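Local coordinates for protein N-acetyl-beta-D glucosaminidase (Rhizomucor miehei CAU432, PDB 4ZM6) that probably combines glycoside hydrolase family 3 beta-N-acetylglucosaminidase activity with glucosamine N-acetyltransferase activity in a GCN5-related region that binds acetyl-CoA, at residues Glu709-Gly714 with Ala754-Glu759; Leu767-Thr772 with Trp821-Arg826; Val197-Leu202 with Leu235-Lys240. All blocks are in the same frame, centred on the assembly; numbering follows the deposited sequence.

Interaction 1: Glu709-Gly714 with Ala754-Glu759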
loop_
_atom_site.group_PDB
_atom_site.type_symbol
_atom_site.label_atom_id
_atom_site.label_comp_id
_atom_site.label_asym_id
_atom_site.label_seq_id
_atom_site.Cartn_x
_atom_site.Cartn_y
_atom_site.Cartn_z
ATOM N N GLU A 709 -16.453 -23.352 55.853
ATOM C CA GLU A 709 -17.248 -23.261 54.625
ATOM C C GLU A 709 -17.115 -24.497 53.720
ATOM O O GLU A 709 -17.873 -24.640 52.751
ATOM C CB GLU A 709 -16.874 -21.997 53.840
ATOM C CG GLU A 709 -17.188 -20.687 54.559
ATOM C CD GLU A 709 -18.672 -20.350 54.611
ATOM O OE1 GLU A 709 -19.489 -21.099 54.031
ATOM O OE2 GLU A 709 -19.019 -19.322 55.237
ATOM N N LYS A 710 -16.159 -25.374 54.044
ATOM C CA LYS A 710 -15.893 -26.608 53.286
ATOM C C LYS A 710 -15.503 -26.308 51.839
ATOM O O LYS A 710 -16.066 -26.854 50.891
ATOM C CB LYS A 710 -17.084 -27.578 53.341
ATOM C CG LYS A 710 -17.539 -27.932 54.751
ATOM C CD LYS A 710 -17.920 -29.403 54.892
ATOM C CE LYS A 710 -18.949 -29.863 53.866
ATOM N NZ LYS A 710 -20.141 -28.970 53.796
ATOM N N ILE A 711 -14.526 -25.427 51.694
ATOM C CA ILE A 711 -14.046 -25.007 50.390
ATOM C C ILE A 711 -12.841 -25.855 49.993
ATOM O O ILE A 711 -11.943 -26.090 50.805
ATOM C CB ILE A 711 -13.636 -23.518 50.419
ATOM C CG1 ILE A 711 -14.803 -22.637 50.903
ATOM C CG2 ILE A 711 -13.119 -23.062 49.057
ATOM C CD1 ILE A 711 -15.969 -22.526 49.944
ATOM N N TRP A 712 -12.825 -26.302 48.742
ATOM C CA TRP A 712 -11.703 -27.052 48.186
ATOM C C TRP A 712 -10.942 -26.199 47.175
ATOM O O TRP A 712 -11.549 -25.606 46.293
ATOM C CB TRP A 712 -12.220 -28.305 47.490
ATOM C CG TRP A 712 -11.142 -29.180 46.919
ATOM C CD1 TRP A 712 -10.531 -30.227 47.539
ATOM C CD2 TRP A 712 -10.557 -29.092 45.610
ATOM N NE1 TRP A 712 -9.607 -30.799 46.701
ATOM C CE2 TRP A 712 -9.600 -30.121 45.512
ATOM C CE3 TRP A 712 -10.751 -28.242 44.510
ATOM C CZ2 TRP A 712 -8.832 -30.328 44.361
ATOM C CZ3 TRP A 712 -9.987 -28.448 43.363
ATOM C CH2 TRP A 712 -9.039 -29.484 43.300
ATOM N N PHE A 713 -9.619 -26.163 47.292
ATOM C CA PHE A 713 -8.769 -25.502 46.299
ATOM C C PHE A 713 -7.951 -26.512 45.511
ATOM O O PHE A 713 -7.667 -27.602 46.000
ATOM C CB PHE A 713 -7.827 -24.511 46.978
ATOM C CG PHE A 713 -8.539 -23.434 47.730
ATOM C CD1 PHE A 713 -9.436 -22.595 47.079
ATOM C CD2 PHE A 713 -8.320 -23.257 49.087
ATOM C CE1 PHE A 713 -10.100 -21.597 47.771
ATOM C CE2 PHE A 713 -8.975 -22.259 49.785
ATOM C CZ PHE A 713 -9.866 -21.425 49.128
ATOM N N GLY A 714 -7.575 -26.139 44.291
ATOM C CA GLY A 714 -6.686 -26.957 43.472
ATOM C C GLY A 714 -6.762 -26.649 41.987
ATOM O O GLY A 714 -7.590 -25.854 41.538
ATOM N N ALA A 754 -11.542 -22.631 43.206
ATOM C CA ALA A 754 -12.179 -23.054 44.443
ATOM C C ALA A 754 -13.409 -23.869 44.069
ATOM O O ALA A 754 -14.138 -23.494 43.148
ATOM C CB ALA A 754 -12.572 -21.852 45.281
ATOM N N ARG A 755 -13.613 -24.993 44.761
ATOM C CA ARG A 755 -14.793 -25.847 44.566
ATOM C C ARG A 755 -15.517 -26.085 45.884
ATOM O O ARG A 755 -14.915 -26.007 46.957
ATOM C CB ARG A 755 -14.401 -27.198 43.973
ATOM C CG ARG A 755 -13.910 -27.141 42.540
ATOM C CD ARG A 755 -13.541 -28.526 42.029
ATOM N NE ARG A 755 -14.085 -28.772 40.689
ATOM C CZ ARG A 755 -13.377 -28.839 39.561
ATOM N NH1 ARG A 755 -14.008 -29.069 38.420
ATOM N NH2 ARG A 755 -12.052 -28.689 39.555
ATOM N N GLN A 756 -16.808 -26.386 45.799
ATOM C CA GLN A 756 -17.595 -26.674 46.988
ATOM C C GLN A 756 -17.294 -28.087 47.456
ATOM O O GLN A 756 -17.306 -29.021 46.656
ATOM C CB GLN A 756 -19.095 -26.531 46.701
ATOM C CG GLN A 756 -19.983 -26.658 47.935
ATOM C CD GLN A 756 -19.599 -25.691 49.040
ATOM O OE1 GLN A 756 -19.330 -26.088 50.177
ATOM N NE2 GLN A 756 -19.552 -24.413 48.702
ATOM N N ASP A 757 -17.012 -28.231 48.750
ATOM C CA ASP A 757 -16.811 -29.539 49.395
ATOM C C ASP A 757 -15.489 -30.210 49.030
ATOM O O ASP A 757 -14.628 -30.395 49.892
ATOM C CB ASP A 757 -17.976 -30.504 49.102
ATOM C CG ASP A 757 -19.326 -29.922 49.458
ATOM O OD1 ASP A 757 -19.426 -29.224 50.491
ATOM O OD2 ASP A 757 -20.287 -30.165 48.697
ATOM N N ASP A 758 -15.336 -30.590 47.764
ATOM C CA ASP A 758 -14.185 -31.378 47.339
ATOM C C ASP A 758 -13.828 -31.172 45.857
ATOM O O ASP A 758 -14.415 -30.328 45.173
ATOM C CB ASP A 758 -14.447 -32.860 47.647
ATOM C CG ASP A 758 -15.653 -33.416 46.907
ATOM O OD1 ASP A 758 -15.929 -32.980 45.766
ATOM O OD2 ASP A 758 -16.322 -34.309 47.470
ATOM N N GLU A 759 -12.867 -31.959 45.375
ATOM C CA GLU A 759 -12.372 -31.871 44.001
ATOM C C GLU A 759 -13.413 -32.089 42.900
ATOM O O GLU A 759 -13.110 -31.860 41.730
ATOM C CB GLU A 759 -11.227 -32.867 43.797
ATOM C CG GLU A 759 -11.651 -34.334 43.805
ATOM C CD GLU A 759 -10.476 -35.290 43.750
ATOM O OE1 GLU A 759 -9.324 -34.824 43.738
ATOM O OE2 GLU A 759 -10.706 -36.512 43.712
#

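Interaction 2: Leu767-Thr772 with Trp821-Arg826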
loop_
_atom_site.group_PDB
_atom_site.type_symbol
_atom_site.label_atom_id
_atom_site.label_comp_id
_atom_site.label_asym_id
_atom_site.label_seq_id
_atom_site.Cartn_x
_atom_site.Cartn_y
_atom_site.Cartn_z
ATOM N N LEU A 767 -8.587 -18.182 40.060
ATOM C CA LEU A 767 -7.553 -17.184 39.771
ATOM C C LEU A 767 -6.422 -17.789 38.963
ATOM O O LEU A 767 -6.342 -19.004 38.813
ATOM C CB LEU A 767 -7.014 -16.544 41.055
ATOM C CG LEU A 767 -6.239 -17.428 42.036
ATOM C CD1 LEU A 767 -4.833 -17.737 41.545
ATOM C CD2 LEU A 767 -6.172 -16.755 43.398
ATOM N N ILE A 768 -5.546 -16.920 38.458
ATOM C CA ILE A 768 -4.436 -17.312 37.595
ATOM C C ILE A 768 -3.115 -17.038 38.284
ATOM O O ILE A 768 -2.751 -15.883 38.487
ATOM C CB ILE A 768 -4.449 -16.531 36.261
ATOM C CG1 ILE A 768 -5.672 -16.916 35.426
ATOM C CG2 ILE A 768 -3.179 -16.805 35.459
ATOM C CD1 ILE A 768 -5.940 -15.964 34.281
ATOM N N LEU A 769 -2.400 -18.106 38.627
ATOM C CA LEU A 769 -1.048 -17.993 39.162
ATOM C C LEU A 769 -0.050 -17.753 38.044
ATOM O O LEU A 769 -0.344 -17.957 36.861
ATOM C CB LEU A 769 -0.632 -19.271 39.895
ATOM C CG LEU A 769 -1.288 -19.602 41.230
ATOM C CD1 LEU A 769 -0.867 -20.993 41.678
ATOM C CD2 LEU A 769 -0.917 -18.567 42.277
ATOM N N ASN A 770 1.137 -17.315 38.445
ATOM C CA ASN A 770 2.298 -17.311 37.578
ATOM C C ASN A 770 3.543 -17.402 38.447
ATOM O O ASN A 770 3.545 -16.916 39.581
ATOM C CB ASN A 770 2.324 -16.050 36.708
ATOM C CG ASN A 770 2.800 -14.825 37.463
ATOM O OD1 ASN A 770 1.994 -14.030 37.935
ATOM N ND2 ASN A 770 4.116 -14.672 37.589
ATOM N N THR A 771 4.591 -18.028 37.922
ATOM C CA THR A 771 5.850 -18.136 38.643
ATOM C C THR A 771 7.012 -18.198 37.662
ATOM O O THR A 771 7.002 -18.995 36.724
ATOM C CB THR A 771 5.893 -19.393 39.533
ATOM O OG1 THR A 771 4.795 -19.380 40.454
ATOM C CG2 THR A 771 7.200 -19.459 40.310
ATOM N N THR A 772 8.014 -17.360 37.899
ATOM C CA THR A 772 9.214 -17.343 37.087
ATOM C C THR A 772 9.872 -18.727 37.016
ATOM O O THR A 772 10.096 -19.366 38.038
ATOM C CB THR A 772 10.219 -16.331 37.660
ATOM O OG1 THR A 772 9.566 -15.071 37.850
ATOM C CG2 THR A 772 11.427 -16.160 36.736
ATOM N N TRP A 821 0.228 -19.194 49.471
ATOM C CA TRP A 821 0.812 -20.426 50.006
ATOM C C TRP A 821 1.493 -21.201 48.888
ATOM O O TRP A 821 2.673 -21.546 48.989
ATOM C CB TRP A 821 -0.266 -21.288 50.678
ATOM C CG TRP A 821 0.220 -22.627 51.189
ATOM C CD1 TRP A 821 -0.207 -23.865 50.788
ATOM C CD2 TRP A 821 1.222 -22.855 52.192
ATOM N NE1 TRP A 821 0.463 -24.844 51.477
ATOM C CE2 TRP A 821 1.348 -24.255 52.345
ATOM C CE3 TRP A 821 2.028 -22.011 52.976
ATOM C CZ2 TRP A 821 2.249 -24.835 53.252
ATOM C CZ3 TRP A 821 2.926 -22.589 53.884
ATOM C CH2 TRP A 821 3.026 -23.988 54.009
ATOM N N LEU A 822 0.737 -21.444 47.819
ATOM C CA LEU A 822 1.241 -22.117 46.620
ATOM C C LEU A 822 2.489 -21.460 46.044
ATOM O O LEU A 822 3.409 -22.149 45.611
ATOM C CB LEU A 822 0.166 -22.148 45.535
ATOM C CG LEU A 822 -1.024 -23.072 45.758
ATOM C CD1 LEU A 822 -1.979 -22.960 44.581
ATOM C CD2 LEU A 822 -0.564 -24.508 45.937
ATOM N N LEU A 823 2.513 -20.133 46.020
ATOM C CA LEU A 823 3.695 -19.418 45.557
ATOM C C LEU A 823 4.860 -19.648 46.511
ATOM O O LEU A 823 5.975 -19.919 46.064
ATOM C CB LEU A 823 3.410 -17.920 45.393
ATOM C CG LEU A 823 2.460 -17.569 44.240
ATOM C CD1 LEU A 823 1.852 -16.187 44.443
ATOM C CD2 LEU A 823 3.164 -17.674 42.894
ATOM N N LYS A 824 4.603 -19.563 47.818
ATOM C CA LYS A 824 5.641 -19.849 48.823
ATOM C C LYS A 824 6.194 -21.268 48.654
ATOM O O LYS A 824 7.402 -21.476 48.758
ATOM C CB LYS A 824 5.120 -19.652 50.252
ATOM N N GLN A 825 5.316 -22.232 48.373
ATOM C CA GLN A 825 5.742 -23.618 48.127
ATOM C C GLN A 825 6.740 -23.677 46.973
ATOM O O GLN A 825 7.759 -24.367 47.061
ATOM C CB GLN A 825 4.548 -24.522 47.804
ATOM C CG GLN A 825 3.533 -24.703 48.924
ATOM C CD GLN A 825 4.018 -25.623 50.025
ATOM O OE1 GLN A 825 3.648 -26.797 50.067
ATOM N NE2 GLN A 825 4.846 -25.094 50.928
ATOM N N ARG A 826 6.448 -22.929 45.908
ATOM C CA ARG A 826 7.312 -22.869 44.722
ATOM C C ARG A 826 8.617 -22.087 44.926
ATOM O O ARG A 826 9.392 -21.923 43.983
ATOM C CB ARG A 826 6.551 -22.261 43.540
ATOM C CG ARG A 826 5.365 -23.076 43.056
ATOM C CD ARG A 826 4.550 -22.263 42.067
ATOM N NE ARG A 826 3.489 -23.035 41.420
ATOM C CZ ARG A 826 2.820 -22.634 40.340
ATOM N NH1 ARG A 826 3.091 -21.464 39.756
ATOM N NH2 ARG A 826 1.873 -23.412 39.828
#

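Interaction 3: Val197-Leu202 with Leu235-Lys240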
loop_
_atom_site.group_PDB
_atom_site.type_symbol
_atom_site.label_atom_id
_atom_site.label_comp_id
_atom_site.label_asym_id
_atom_site.label_seq_id
_atom_site.Cartn_x
_atom_site.Cartn_y
_atom_site.Cartn_z
ATOM N N VAL A 197 -12.435 21.357 -16.859
ATOM C CA VAL A 197 -12.289 20.127 -17.621
ATOM C C VAL A 197 -11.171 19.313 -16.998
ATOM O O VAL A 197 -10.064 19.822 -16.806
ATOM C CB VAL A 197 -11.933 20.406 -19.099
ATOM C CG1 VAL A 197 -12.151 19.155 -19.940
ATOM C CG2 VAL A 197 -12.752 21.571 -19.645
ATOM N N ILE A 198 -11.476 18.058 -16.674
ATOM C CA ILE A 198 -10.482 17.097 -16.201
ATOM C C ILE A 198 -10.345 16.017 -17.270
ATOM O O ILE A 198 -11.159 15.094 -17.347
ATOM C CB ILE A 198 -10.887 16.463 -14.848
ATOM C CG1 ILE A 198 -11.224 17.548 -13.811
ATOM C CG2 ILE A 198 -9.786 15.542 -14.336
ATOM C CD1 ILE A 198 -10.128 18.570 -13.573
ATOM N N ASN A 199 -9.319 16.156 -18.105
ATOM C CA ASN A 199 -9.098 15.252 -19.228
ATOM C C ASN A 199 -8.205 14.098 -18.794
ATOM O O ASN A 199 -7.032 14.039 -19.162
ATOM C CB ASN A 199 -8.483 16.019 -20.410
ATOM C CG ASN A 199 -8.488 15.217 -21.700
ATOM O OD1 ASN A 199 -9.474 14.557 -22.036
ATOM N ND2 ASN A 199 -7.384 15.278 -22.439
ATOM N N LYS A 200 -8.773 13.187 -18.003
ATOM C CA LYS A 200 -8.023 12.063 -17.440
ATOM C C LYS A 200 -8.805 10.768 -17.524
ATOM O O LYS A 200 -10.037 10.768 -17.435
ATOM C CB LYS A 200 -7.684 12.318 -15.974
ATOM C CG LYS A 200 -6.924 13.605 -15.717
ATOM C CD LYS A 200 -6.311 13.619 -14.329
ATOM C CE LYS A 200 -5.859 15.015 -13.942
ATOM N NZ LYS A 200 -4.817 14.982 -12.884
ATOM N N THR A 201 -8.069 9.670 -17.678
ATOM C CA THR A 201 -8.644 8.328 -17.680
ATOM C C THR A 201 -8.756 7.813 -16.251
ATOM O O THR A 201 -8.185 8.397 -15.322
ATOM C CB THR A 201 -7.781 7.341 -18.500
ATOM O OG1 THR A 201 -6.414 7.417 -18.071
ATOM C CG2 THR A 201 -7.862 7.657 -19.988
ATOM N N LEU A 202 -9.484 6.712 -16.083
ATOM C CA LEU A 202 -9.668 6.110 -14.765
ATOM C C LEU A 202 -8.320 5.714 -14.152
ATOM O O LEU A 202 -8.125 5.850 -12.945
ATOM C CB LEU A 202 -10.588 4.884 -14.836
ATOM C CG LEU A 202 -11.627 4.658 -13.726
ATOM C CD1 LEU A 202 -11.870 3.165 -13.548
ATOM C CD2 LEU A 202 -11.250 5.280 -12.389
ATOM N N LEU A 235 -15.506 15.484 -17.566
ATOM C CA LEU A 235 -14.551 14.385 -17.720
ATOM C C LEU A 235 -14.788 13.686 -19.058
ATOM O O LEU A 235 -15.561 12.726 -19.134
ATOM C CB LEU A 235 -14.695 13.406 -16.552
ATOM C CG LEU A 235 -14.175 13.962 -15.218
ATOM C CD1 LEU A 235 -15.196 13.798 -14.102
ATOM C CD2 LEU A 235 -12.842 13.328 -14.835
ATOM N N PRO A 236 -14.128 14.177 -20.126
ATOM C CA PRO A 236 -14.353 13.685 -21.489
ATOM C C PRO A 236 -14.214 12.173 -21.667
ATOM O O PRO A 236 -14.962 11.590 -22.451
ATOM C CB PRO A 236 -13.286 14.421 -22.305
ATOM C CG PRO A 236 -13.063 15.686 -21.559
ATOM C CD PRO A 236 -13.170 15.298 -20.112
ATOM N N HIS A 237 -13.283 11.548 -20.946
ATOM C CA HIS A 237 -13.102 10.092 -21.018
ATOM C C HIS A 237 -14.247 9.296 -20.373
ATOM O O HIS A 237 -14.300 8.079 -20.522
ATOM C CB HIS A 237 -11.778 9.671 -20.376
ATOM C CG HIS A 237 -10.563 10.087 -21.149
ATOM N ND1 HIS A 237 -9.792 11.177 -20.796
ATOM C CD2 HIS A 237 -9.975 9.548 -22.242
ATOM C CE1 HIS A 237 -8.785 11.293 -21.643
ATOM N NE2 HIS A 237 -8.872 10.318 -22.530
ATOM N N PHE A 238 -15.140 9.975 -19.651
ATOM C CA PHE A 238 -16.308 9.337 -19.028
ATOM C C PHE A 238 -17.610 9.838 -19.650
ATOM O O PHE A 238 -18.442 9.045 -20.086
ATOM C CB PHE A 238 -16.330 9.621 -17.520
ATOM C CG PHE A 238 -15.170 9.030 -16.769
ATOM C CD1 PHE A 238 -13.916 9.628 -16.818
ATOM C CD2 PHE A 238 -15.335 7.885 -16.002
ATOM C CE1 PHE A 238 -12.847 9.090 -16.127
ATOM C CE2 PHE A 238 -14.268 7.343 -15.307
ATOM C CZ PHE A 238 -13.022 7.946 -15.371
ATOM N N ASN A 239 -17.786 11.157 -19.656
ATOM C CA ASN A 239 -18.944 11.792 -20.278
ATOM C C ASN A 239 -18.588 13.203 -20.736
ATOM O O ASN A 239 -18.348 14.093 -19.909
ATOM C CB ASN A 239 -20.124 11.833 -19.305
ATOM C CG ASN A 239 -21.381 12.415 -19.929
ATOM O OD1 ASN A 239 -21.327 13.380 -20.693
ATOM N ND2 ASN A 239 -22.524 11.833 -19.594
ATOM N N LYS A 240 -18.567 13.395 -22.054
ATOM C CA LYS A 240 -18.176 14.670 -22.661
ATOM C C LYS A 240 -19.367 15.600 -22.924
ATOM O O LYS A 240 -19.177 16.746 -23.325
ATOM C CB LYS A 240 -17.395 14.421 -23.959
ATOM C CG LYS A 240 -18.241 13.955 -25.138
ATOM C CD LYS A 240 -17.425 13.160 -26.146
ATOM C CE LYS A 240 -17.215 11.723 -25.693
ATOM N NZ LYS A 240 -16.572 10.897 -26.752
#

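Interaction 1: Glu709-Gly714 with Ala754-Glu759
Trp712 lays one face of its indole against the backbone where Asp758 runs into Glu759. Glu759 CA stands over the middle of the six-membered ring, 3.7 Å from its centroid, as a CH-pi contact. Glu759 CB continues the approach to 3.5 Å from Trp712 CZ2, and Asp758 C covers the same face nearer the rim. Trp712 CG is anti to its own backbone N (chi1 -178°), which sets it against Asp758 C, and Gly714 N lies over the rim of the opposite face. Arg755 runs beside Trp712 and points the same way, its CD 3.7 Å from Trp712 CE3. Because the guanidinium is turned 61° from the indole, the arginine offers its methylenes rather than a stacked cation; its charged end goes instead to Glu723, and its NE to Gly761 O.

On the other face, shared by Ile711, Phe713, Ala754 and Gln756, the side-chain contacts across the strands are mainly apolar. Here Ala754 CB is 3.5 Å from Phe713 CE1 and also touches Ile711 CG2. Met706 of helix 700-709 packs on Ile711 and Phe713, and Ile815 of helix 811-825 on Phe713.

Between these faces the strands 711-715 and 751-756 run antiparallel. Trp712 and Arg755 form a hydrogen-bonded pair, with Trp712 N 2.8 Å from Arg755 O and Arg755 N 2.6 Å from Trp712 O. Just outside the paired strands, Asp757 N bonds Lys710 O at 2.7 Å; Lys710 itself closes the preceding helix in a Schellman motif. Lys710 NZ, on a bent chain, reaches Asp757 OD1 in a weak salt bridge of 3.4 Å.

Exposed as both ions are, that bridge probably adds little. The chemistry instead implies a contact held by paired backbone amides and by a CA-H, probably polarised by its flanking peptide groups, presented to an electron-rich indole.

Interaction 2: Leu767-Thr772 with Trp821-Arg826
Arg826, just beyond the end of helix 811-825, reaches across to Thr771 and Leu769 on strand 763-771, where the helix packs on the sheet of a GNAT-like acetyltransferase fold. The two short segments run nearly parallel, their axes 20° apart and 9.7 Å from each other at closest approach.

From Arg826 CB, CG lies anti to the carbonyl carbon (chi1 -64°) and the chain runs on extended to NE; CB and CG stay short of contact, and CD is the first atom to arrive, 3.3 Å from Thr771 OG1. NE and CZ then pass the same hydroxyl at longer range. NH1 makes the polar contact: it donates to Thr771 OG1 at 2.8 Å, with an N-H...O angle of 160° and the oxygen practically in the guanidinium plane. The same nitrogen forms a salt bridge with Asp750, whose backbone is paired with Leu769, so one nitrogen is shared between Thr771 on the strand and Asp750, just before the neighbouring strand 751-756. NH2 lies 4.1 Å from Leu769 CD1, a methyl that covers one guanidinium face toward its rim.

Leucines fill the space beside the arginine. Leu769 CD1 meets Leu822 CD1 at 3.7 Å, the two side chains crossing at about a right angle, whereas Leu823 slides past Leu769 in the opposite direction. At its tip, Leu823 CD2 lies 3.4 Å from Asn770 O.

Interaction 3: Val197-Leu202 with Leu235-Lys240
Thr201 sets its methyl CG2 over the centre of the His237 imidazole, a CH-pi contact with CG2 3.7 Å from the ring centroid. Its OG1 occupies the position between backbone N and carbonyl carbon (chi1 51°), which leaves CG2 anti to the carbonyl carbon and facing the ring.

Apolar contacts flank this pair. Ile198 and Leu235 lie side by side, Ile198 CB 3.7 Å from Leu235 CD2. Val197 CG1 meets Pro236 CG, and Leu202 CG is 3.9 Å from Phe238 CZ with the two side chains crossing at about a right angle.

Carbonyl oxygens supply the polar element. Ile198 O receives a CA-H...O contact from Leu235 CA at 3.5 Å, and Lys200 O lies at the edge of the Phe238 ring, 3.5 Å from CE1. Asn199 OD1 approaches His237 CE1, with amide and imidazole planes only 17° apart.

Thr201 is the N-cap of helix 202-207, its backbone N bonded to the Glu204 carboxylate; Ala535 of the second subunit packs on it. The whole joins loops that follow two successive strands, 178-181 and 227-230, as in the TIM-barrel-type N-terminal domain of glycoside hydrolase family 3.

Interactions 1 and 2 belong to one sheet: strands 751-756 and 763-771 are antiparallel neighbours, and helix 811-825, which supplies one side of interaction 2, also touches Ile711 and Phe713 of interaction 1. Their centres are about 18 Å apart and their nearest atoms about 6 Å, so they are linked through shared elements without touching. Both lie in the C-terminal acetyltransferase-like range, away from the acetyl-CoA pocket, whose residues fall between 520 and 676. Interaction 3 belongs to the hydrolase domain, on the opposite side of the chain's centre, with its centre about 77 Å from that of interaction 1 and 71 Å from that of interaction 2. The contacts thus sample two separate parts of a multi-domain enzyme, and neither is the acetyl-CoA site.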